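Local coordinates for fatty acid synthase 1, isoform A (Drosophila melanogaster, PDB 6FN6), which probably builds long-chain saturated fatty acids from acetyl-CoA and malonyl-CoA with NADPH, this chain being its modifying region of dehydratase, enoylreductase and ketoreductase domains, at residues 110-114 and 198-202; 600-606 and 664-670. All blocks are in the same frame, centred on the assembly; numbering follows the deposited sequence.

Contact 1. Residues 110-114 and 198-202; sequences IDNEE and RAVIN
In the dehydratase domain, a double hotdog, the loop between strands 98-105 and 129-130, at the predicted end of the N-terminal hotdog fold, packs on the C-terminal end of strand 191-201. Residues 110-113 have helical backbone angles and form a turn, with Glu-113 N hydrogen-bonded to Ile-110 O (3.3 Å), before Glu-114 swings to extended (psi 163°). Residues 198-201 are strand. The nearest CA pairs are Ile-110 with Asn-202 (6.5 Å) and Glu-114 with Val-200 (6.8 Å), and 338 Å² is buried. No backbone hydrogen bond links the segments, because strand 191-201 is hydrogen-bonded to strands 58-65 and 239-248, joining the two hotdog sheets; the turn meets it through side chains. The side chains of Ala-199 and Ile-201 touch helix 34-48.

Ile-110 (chi1 t, chi2 p) sets CD1 3.7 Å from Val-200 CG1 and 3.4 Å from Ile-201 O, while Glu-114 CG covers the same Val-200 CG1 at 3.9 Å. Asn-202, the N-cap of helix 203-210, is satisfied at both ends of its amide: OD1 accepts from Lys-205 N, and ND2 donates to Glu-114 OE1 (3.1 Å, 159°). The two Glu-114 oxygens also have weak, long ion pairs with Lys-205 and Lys-235. Arg-198 is extended (chi1 to chi3 t); its NH2 makes an edge-on salt bridge to Glu-113 OE1 (3.1 Å, 160°), while NH1 holds its stronger partner, Glu-61 of strand 58-65.

Polar bonds at the two ends of a small apolar patch thus fix the loop to the sheet by side-chain chemistry, with the N-cap amide and the guanidinium each shared between the loop and other parts of the domain.

Contact 2. Residues 600-606 and 664-670; sequences NLETCTV and TTCVASK
Strands 601-606 and 665-669 run antiparallel, their axes 4.4 Å apart at closest and 149° between directions, as neighbours in the mixed sheet of the enoylreductase domain, consistent with the GroES-like substrate-binding part of a medium-chain dehydrogenase/reductase. The hydrogen-bonded pairs are Glu-602 with Ala-668 (Glu-602 N to Ala-668 O 2.9 Å, Ala-668 N to Glu-602 O 2.8 Å) and Cys-604 with Cys-666 (Cys-604 N to Cys-666 O 2.7 Å, Cys-666 N to Cys-604 O 3.1 Å). Val-606 N to Thr-664 O (3.0 Å) extends the ladder. Leu-601 with Ser-669, Thr-603 with Val-667 and Thr-605 with Thr-665 form the non-hydrogen-bonded pairs; Thr-603 and Val-667 are closest, at 4.2 Å between CA atoms.

Those three pairs share the more exposed face, where Leu-601 CB meets Val-667 CG1 at 3.7 Å. On the other face Cys-604 (chi1 m), Cys-666 (t) and Ala-668 join Val-606 in packing on Phe-643 of strand 642-646; Val-606 CG2 lies 3.9 Å from Cys-666 CB. Where the pair ends, at Asn-600 and Lys-670, Lys-670 N makes a weak hydrogen bond to OD1 of the poorly ordered Asn-600 (3.5 Å), and Lys-670 NZ reaches Glu-602 OE1 in a weak salt bridge, also 3.5 Å.

The two contacts belong to different catalytic domains of one chain, contact 1 to the dehydratase and contact 2 to the enoylreductase, and follow each other along the sequence: 198-202 has passed long before 600-606 begins. Their centres are 54 Å apart and their nearest atoms about 40 Å, so they do not touch. Neither lies at the predicted dehydratase residues His-24 and Asp-175. They also differ in kind: 110-114 is held on a sheet by side-chain interactions, with no backbone hydrogen bond between the segments, whereas 600-606 and 664-670 are neighbouring strands of one sheet. Neither pair of segments touches the second chain of the assembly, so both contacts are made within one chain.

Contact 1. Residues 110-114 and 198-202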
ATOM      1  N   ILE A 110      -3.828 -20.718  21.433  1.00 70.37           N
ATOM      2  CA  ILE A 110      -3.420 -21.349  20.182  1.00 64.26           C
ATOM      3  C   ILE A 110      -4.600 -22.082  19.549  1.00 62.91           C
ATOM      4  O   ILE A 110      -4.694 -22.179  18.326  1.00 60.67           O
ATOM      5  CB  ILE A 110      -2.227 -22.305  20.404  1.00 62.03           C
ATOM      6  CG1 ILE A 110      -1.729 -22.882  19.073  1.00 58.15           C
ATOM      7  CG2 ILE A 110      -2.610 -23.435  21.356  1.00 60.60           C
ATOM      8  CD1 ILE A 110      -1.193 -21.848  18.101  1.00 52.05           C
ATOM      9  N   ASP A 111      -5.499 -22.595  20.382  1.00 71.98           N
ATOM     10  CA  ASP A 111      -6.671 -23.313  19.889  1.00 70.62           C
ATOM     11  C   ASP A 111      -7.614 -22.376  19.137  1.00 68.63           C
ATOM     12  O   ASP A 111      -8.256 -22.773  18.166  1.00 65.40           O
ATOM     13  CB  ASP A 111      -7.417 -23.987  21.044  1.00 73.96           C
ATOM     14  CG  ASP A 111      -6.645 -25.152  21.639  1.00 74.80           C
ATOM     15  OD1 ASP A 111      -5.939 -25.851  20.880  1.00 71.51           O
ATOM     16  OD2 ASP A 111      -6.750 -25.371  22.863  1.00 79.35           O
ATOM     17  N   ASN A 112      -7.695 -21.132  19.596  1.00 90.69           N
ATOM     18  CA  ASN A 112      -8.597 -20.154  18.999  1.00 88.65           C
ATOM     19  C   ASN A 112      -8.075 -19.631  17.662  1.00 82.70           C
ATOM     20  O   ASN A 112      -8.838 -19.091  16.862  1.00 80.44           O
ATOM     21  CB  ASN A 112      -8.806 -18.980  19.960  1.00 90.12           C
ATOM     22  CG  ASN A 112      -9.972 -19.197  20.904  1.00 92.26           C
ATOM     23  OD1 ASN A 112      -9.896 -20.010  21.823  1.00 94.03           O
ATOM     24  ND2 ASN A 112     -11.054 -18.456  20.689  1.00 93.74           N
ATOM     25  N   GLU A 113      -6.778 -19.789  17.423  1.00 75.58           N
ATOM     26  CA  GLU A 113      -6.165 -19.289  16.195  1.00 73.98           C
ATOM     27  C   GLU A 113      -6.321 -20.255  15.018  1.00 69.52           C
ATOM     28  O   GLU A 113      -6.072 -19.881  13.870  1.00 65.13           O
ATOM     29  CB  GLU A 113      -4.679 -19.005  16.433  1.00 76.34           C
ATOM     30  CG  GLU A 113      -4.406 -17.912  17.456  1.00 83.57           C
ATOM     31  CD  GLU A 113      -4.786 -16.530  16.962  1.00 87.41           C
ATOM     32  OE1 GLU A 113      -4.278 -16.118  15.899  1.00 86.77           O
ATOM     33  OE2 GLU A 113      -5.589 -15.853  17.638  1.00 90.86           O
ATOM     34  N   GLU A 114      -6.740 -21.485  15.300  1.00 62.02           N
ATOM     35  CA  GLU A 114      -6.871 -22.506  14.260  1.00 59.23           C
ATOM     36  C   GLU A 114      -8.273 -22.523  13.658  1.00 58.01           C
ATOM     37  O   GLU A 114      -9.213 -21.984  14.244  1.00 61.76           O
ATOM     38  CB  GLU A 114      -6.541 -23.887  14.828  1.00 64.90           C
ATOM     39  CG  GLU A 114      -5.221 -23.942  15.574  1.00 69.67           C
ATOM     40  CD  GLU A 114      -4.643 -25.340  15.643  1.00 72.02           C
ATOM     41  OE1 GLU A 114      -4.846 -26.018  16.672  1.00 73.71           O
ATOM     42  OE2 GLU A 114      -3.981 -25.759  14.669  1.00 71.85           O
ATOM     43  N   ARG A 198      -0.456 -16.969   6.472  1.00 42.61           N
ATOM     44  CA  ARG A 198      -0.529 -17.350   7.877  1.00 43.54           C
ATOM     45  C   ARG A 198      -0.064 -18.785   8.099  1.00 43.22           C
ATOM     46  O   ARG A 198      -0.405 -19.690   7.337  1.00 44.06           O
ATOM     47  CB  ARG A 198      -1.959 -17.175   8.390  1.00 45.85           C
ATOM     48  CG  ARG A 198      -2.090 -17.146   9.901  1.00 51.01           C
ATOM     49  CD  ARG A 198      -3.552 -17.066  10.317  1.00 58.00           C
ATOM     50  NE  ARG A 198      -3.721 -16.465  11.640  1.00 64.51           N
ATOM     51  CZ  ARG A 198      -3.839 -15.158  11.863  1.00 67.93           C
ATOM     52  NH1 ARG A 198      -3.803 -14.295  10.853  1.00 66.13           N
ATOM     53  NH2 ARG A 198      -3.990 -14.709  13.104  1.00 70.85           N
ATOM     54  N   ALA A 199       0.720 -18.979   9.154  1.00 39.74           N
ATOM     55  CA  ALA A 199       1.194 -20.301   9.533  1.00 39.33           C
ATOM     56  C   ALA A 199       1.006 -20.510  11.030  1.00 40.85           C
ATOM     57  O   ALA A 199       1.747 -19.952  11.838  1.00 40.05           O
ATOM     58  CB  ALA A 199       2.653 -20.476   9.148  1.00 36.87           C
ATOM     59  N   VAL A 200       0.013 -21.314  11.392  1.00 56.68           N
ATOM     60  CA  VAL A 200      -0.271 -21.600  12.793  1.00 55.79           C
ATOM     61  C   VAL A 200       0.421 -22.892  13.205  1.00 54.99           C
ATOM     62  O   VAL A 200       0.209 -23.941  12.597  1.00 55.57           O
ATOM     63  CB  VAL A 200      -1.784 -21.687  13.050  1.00 52.35           C
ATOM     64  CG1 VAL A 200      -2.064 -21.836  14.537  1.00 53.53           C
ATOM     65  CG2 VAL A 200      -2.492 -20.467  12.492  1.00 49.29           C
ATOM     66  N   ILE A 201       1.255 -22.808  14.237  1.00 46.82           N
ATOM     67  CA  ILE A 201       1.983 -23.967  14.734  1.00 50.03           C
ATOM     68  C   ILE A 201       1.553 -24.259  16.169  1.00 54.78           C
ATOM     69  O   ILE A 201       1.661 -23.403  17.050  1.00 48.14           O
ATOM     70  CB  ILE A 201       3.503 -23.754  14.638  1.00 51.56           C
ATOM     71  CG1 ILE A 201       3.890 -23.367  13.206  1.00 45.29           C
ATOM     72  CG2 ILE A 201       4.244 -25.019  15.067  1.00 54.14           C
ATOM     73  CD1 ILE A 201       5.338 -22.965  13.042  1.00 45.90           C
ATOM     74  N   ASN A 202       1.070 -25.478  16.388  1.00 47.53           N
ATOM     75  CA  ASN A 202       0.563 -25.908  17.687  1.00 50.50           C
ATOM     76  C   ASN A 202       1.303 -27.164  18.147  1.00 51.42           C
ATOM     77  O   ASN A 202       0.847 -28.280  17.895  1.00 51.60           O
ATOM     78  CB  ASN A 202      -0.940 -26.179  17.602  1.00 51.41           C
ATOM     79  CG  ASN A 202      -1.576 -26.386  18.958  1.00 54.85           C
ATOM     80  OD1 ASN A 202      -0.901 -26.710  19.937  1.00 66.05           O
ATOM     81  ND2 ASN A 202      -2.890 -26.212  19.021  1.00 56.09           N
TER

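Contact 2. Residues 600-606 and 664-670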
ATOM      1  N   ASN A 600     -17.578 -18.142 -33.888  1.00148.21           N
ATOM      2  CA  ASN A 600     -17.371 -16.738 -34.210  1.00146.52           C
ATOM      3  C   ASN A 600     -15.878 -16.502 -34.413  1.00139.27           C
ATOM      4  O   ASN A 600     -15.292 -15.591 -33.829  1.00139.10           O
ATOM      5  CB  ASN A 600     -17.922 -15.841 -33.101  1.00152.67           C
ATOM      6  CG  ASN A 600     -17.885 -14.373 -33.466  1.00154.90           C
ATOM      7  OD1 ASN A 600     -17.160 -13.968 -34.372  1.00152.65           O
ATOM      8  ND2 ASN A 600     -18.670 -13.566 -32.761  1.00155.14           N
ATOM      9  N   LEU A 601     -15.270 -17.338 -35.249  1.00 83.42           N
ATOM     10  CA  LEU A 601     -13.835 -17.274 -35.502  1.00 78.76           C
ATOM     11  C   LEU A 601     -13.550 -17.092 -36.989  1.00 76.79           C
ATOM     12  O   LEU A 601     -14.390 -17.395 -37.837  1.00 77.29           O
ATOM     13  CB  LEU A 601     -13.146 -18.542 -34.989  1.00 81.70           C
ATOM     14  CG  LEU A 601     -13.375 -18.886 -33.514  1.00 91.00           C
ATOM     15  CD1 LEU A 601     -12.798 -20.254 -33.187  1.00 94.28           C
ATOM     16  CD2 LEU A 601     -12.777 -17.822 -32.606  1.00 93.27           C
ATOM     17  N   GLU A 602     -12.358 -16.594 -37.299  1.00 93.36           N
ATOM     18  CA  GLU A 602     -11.957 -16.357 -38.679  1.00 85.74           C
ATOM     19  C   GLU A 602     -10.463 -16.594 -38.859  1.00 78.46           C
ATOM     20  O   GLU A 602      -9.642 -15.980 -38.178  1.00 73.18           O
ATOM     21  CB  GLU A 602     -12.317 -14.930 -39.097  1.00 83.77           C
ATOM     22  CG  GLU A 602     -12.114 -14.624 -40.575  1.00 82.53           C
ATOM     23  CD  GLU A 602     -13.181 -15.242 -41.455  1.00 84.60           C
ATOM     24  OE1 GLU A 602     -13.898 -16.148 -40.980  1.00 86.51           O
ATOM     25  OE2 GLU A 602     -13.305 -14.818 -42.623  1.00 85.50           O
ATOM     26  N   THR A 603     -10.116 -17.485 -39.782  1.00 87.43           N
ATOM     27  CA  THR A 603      -8.718 -17.754 -40.090  1.00 83.11           C
ATOM     28  C   THR A 603      -8.222 -16.684 -41.052  1.00 79.22           C
ATOM     29  O   THR A 603      -8.730 -16.554 -42.165  1.00 81.37           O
ATOM     30  CB  THR A 603      -8.522 -19.151 -40.706  1.00 83.60           C
ATOM     31  OG1 THR A 603      -9.192 -20.130 -39.902  1.00 83.01           O
ATOM     32  CG2 THR A 603      -7.039 -19.499 -40.787  1.00 79.64           C
ATOM     33  N   CYS A 604      -7.235 -15.911 -40.613  1.00 63.38           N
ATOM     34  CA  CYS A 604      -6.711 -14.807 -41.407  1.00 58.39           C
ATOM     35  C   CYS A 604      -5.283 -15.072 -41.870  1.00 53.17           C
ATOM     36  O   CYS A 604      -4.557 -15.864 -41.265  1.00 51.74           O
ATOM     37  CB  CYS A 604      -6.761 -13.507 -40.602  1.00 56.91           C
ATOM     38  SG  CYS A 604      -8.413 -13.062 -40.013  1.00 58.26           S
ATOM     39  N   THR A 605      -4.890 -14.404 -42.949  1.00 53.58           N
ATOM     40  CA  THR A 605      -3.518 -14.469 -43.429  1.00 54.86           C
ATOM     41  C   THR A 605      -2.744 -13.296 -42.845  1.00 50.31           C
ATOM     42  O   THR A 605      -3.134 -12.143 -43.018  1.00 51.26           O
ATOM     43  CB  THR A 605      -3.447 -14.420 -44.969  1.00 57.95           C
ATOM     44  OG1 THR A 605      -4.362 -15.371 -45.527  1.00 51.01           O
ATOM     45  CG2 THR A 605      -2.035 -14.729 -45.452  1.00 60.22           C
ATOM     46  N   VAL A 606      -1.644 -13.591 -42.160  1.00 46.52           N
ATOM     47  CA  VAL A 606      -0.898 -12.560 -41.454  1.00 44.28           C
ATOM     48  C   VAL A 606       0.097 -11.892 -42.392  1.00 46.00           C
ATOM     49  O   VAL A 606       0.846 -12.564 -43.103  1.00 46.40           O
ATOM     50  CB  VAL A 606      -0.179 -13.142 -40.223  1.00 40.58           C
ATOM     51  CG1 VAL A 606       0.604 -12.059 -39.487  1.00 40.19           C
ATOM     52  CG2 VAL A 606      -1.179 -13.802 -39.289  1.00 40.06           C
ATOM     53  N   THR A 664       2.223 -17.335 -39.843  1.00 47.12           N
ATOM     54  CA  THR A 664       1.796 -17.081 -41.212  1.00 50.11           C
ATOM     55  C   THR A 664       0.277 -16.953 -41.289  1.00 49.92           C
ATOM     56  O   THR A 664      -0.255 -16.285 -42.175  1.00 50.83           O
ATOM     57  CB  THR A 664       2.263 -18.198 -42.158  1.00 47.90           C
ATOM     58  OG1 THR A 664       1.780 -19.460 -41.686  1.00 45.06           O
ATOM     59  CG2 THR A 664       3.782 -18.227 -42.229  1.00 45.17           C
ATOM     60  N   THR A 665      -0.416 -17.598 -40.355  1.00 50.99           N
ATOM     61  CA  THR A 665      -1.871 -17.524 -40.283  1.00 52.09           C
ATOM     62  C   THR A 665      -2.317 -17.462 -38.828  1.00 48.89           C
ATOM     63  O   THR A 665      -1.639 -17.979 -37.940  1.00 44.47           O
ATOM     64  CB  THR A 665      -2.541 -18.731 -40.967  1.00 58.88           C
ATOM     65  OG1 THR A 665      -1.885 -19.942 -40.564  1.00 62.76           O
ATOM     66  CG2 THR A 665      -2.469 -18.599 -42.484  1.00 60.51           C
ATOM     67  N   CYS A 666      -3.451 -16.814 -38.584  1.00 43.29           N
ATOM     68  CA  CYS A 666      -3.984 -16.697 -37.232  1.00 42.75           C
ATOM     69  C   CYS A 666      -5.507 -16.747 -37.240  1.00 47.71           C
ATOM     70  O   CYS A 666      -6.150 -16.226 -38.152  1.00 45.86           O
ATOM     71  CB  CYS A 666      -3.506 -15.401 -36.572  1.00 41.00           C
ATOM     72  SG  CYS A 666      -3.983 -15.241 -34.828  1.00 41.39           S
ATOM     73  N   VAL A 667      -6.076 -17.399 -36.232  1.00 53.48           N
ATOM     74  CA  VAL A 667      -7.521 -17.423 -36.049  1.00 56.77           C
ATOM     75  C   VAL A 667      -7.927 -16.283 -35.120  1.00 58.13           C
ATOM     76  O   VAL A 667      -7.578 -16.282 -33.942  1.00 58.25           O
ATOM     77  CB  VAL A 667      -7.991 -18.781 -35.496  1.00 55.85           C
ATOM     78  CG1 VAL A 667      -9.499 -18.786 -35.292  1.00 57.72           C
ATOM     79  CG2 VAL A 667      -7.577 -19.907 -36.429  1.00 55.44           C
ATOM     80  N   ALA A 668      -8.662 -15.316 -35.660  1.00 45.83           N
ATOM     81  CA  ALA A 668      -9.064 -14.137 -34.898  1.00 48.72           C
ATOM     82  C   ALA A 668     -10.565 -14.133 -34.614  1.00 55.05           C
ATOM     83  O   ALA A 668     -11.353 -14.700 -35.372  1.00 58.35           O
ATOM     84  CB  ALA A 668      -8.667 -12.873 -35.644  1.00 49.41           C
ATOM     85  N   SER A 669     -10.949 -13.501 -33.507  1.00 69.86           N
ATOM     86  CA  SER A 669     -12.354 -13.359 -33.135  1.00 74.65           C
ATOM     87  C   SER A 669     -12.978 -12.128 -33.795  1.00 76.98           C
ATOM     88  O   SER A 669     -12.414 -11.035 -33.730  1.00 77.99           O
ATOM     89  CB  SER A 669     -12.493 -13.265 -31.615  1.00 74.77           C
ATOM     90  OG  SER A 669     -13.825 -12.958 -31.243  1.00 76.78           O
ATOM     91  N   LYS A 670     -14.138 -12.303 -34.425  1.00 73.32           N
ATOM     92  CA  LYS A 670     -14.773 -11.213 -35.164  1.00 75.15           C
ATOM     93  C   LYS A 670     -15.071 -10.031 -34.253  1.00 73.94           C
ATOM     94  O   LYS A 670     -14.996  -8.878 -34.678  1.00 71.12           O
ATOM     95  CB  LYS A 670     -16.073 -11.676 -35.821  1.00 80.02           C
ATOM     96  CG  LYS A 670     -15.928 -12.853 -36.772  1.00 81.88           C
ATOM     97  CD  LYS A 670     -17.279 -13.256 -37.346  1.00 85.75           C
ATOM     98  CE  LYS A 670     -17.200 -14.551 -38.142  1.00 86.24           C
ATOM     99  NZ  LYS A 670     -16.451 -14.389 -39.420  1.00 85.62           N
TER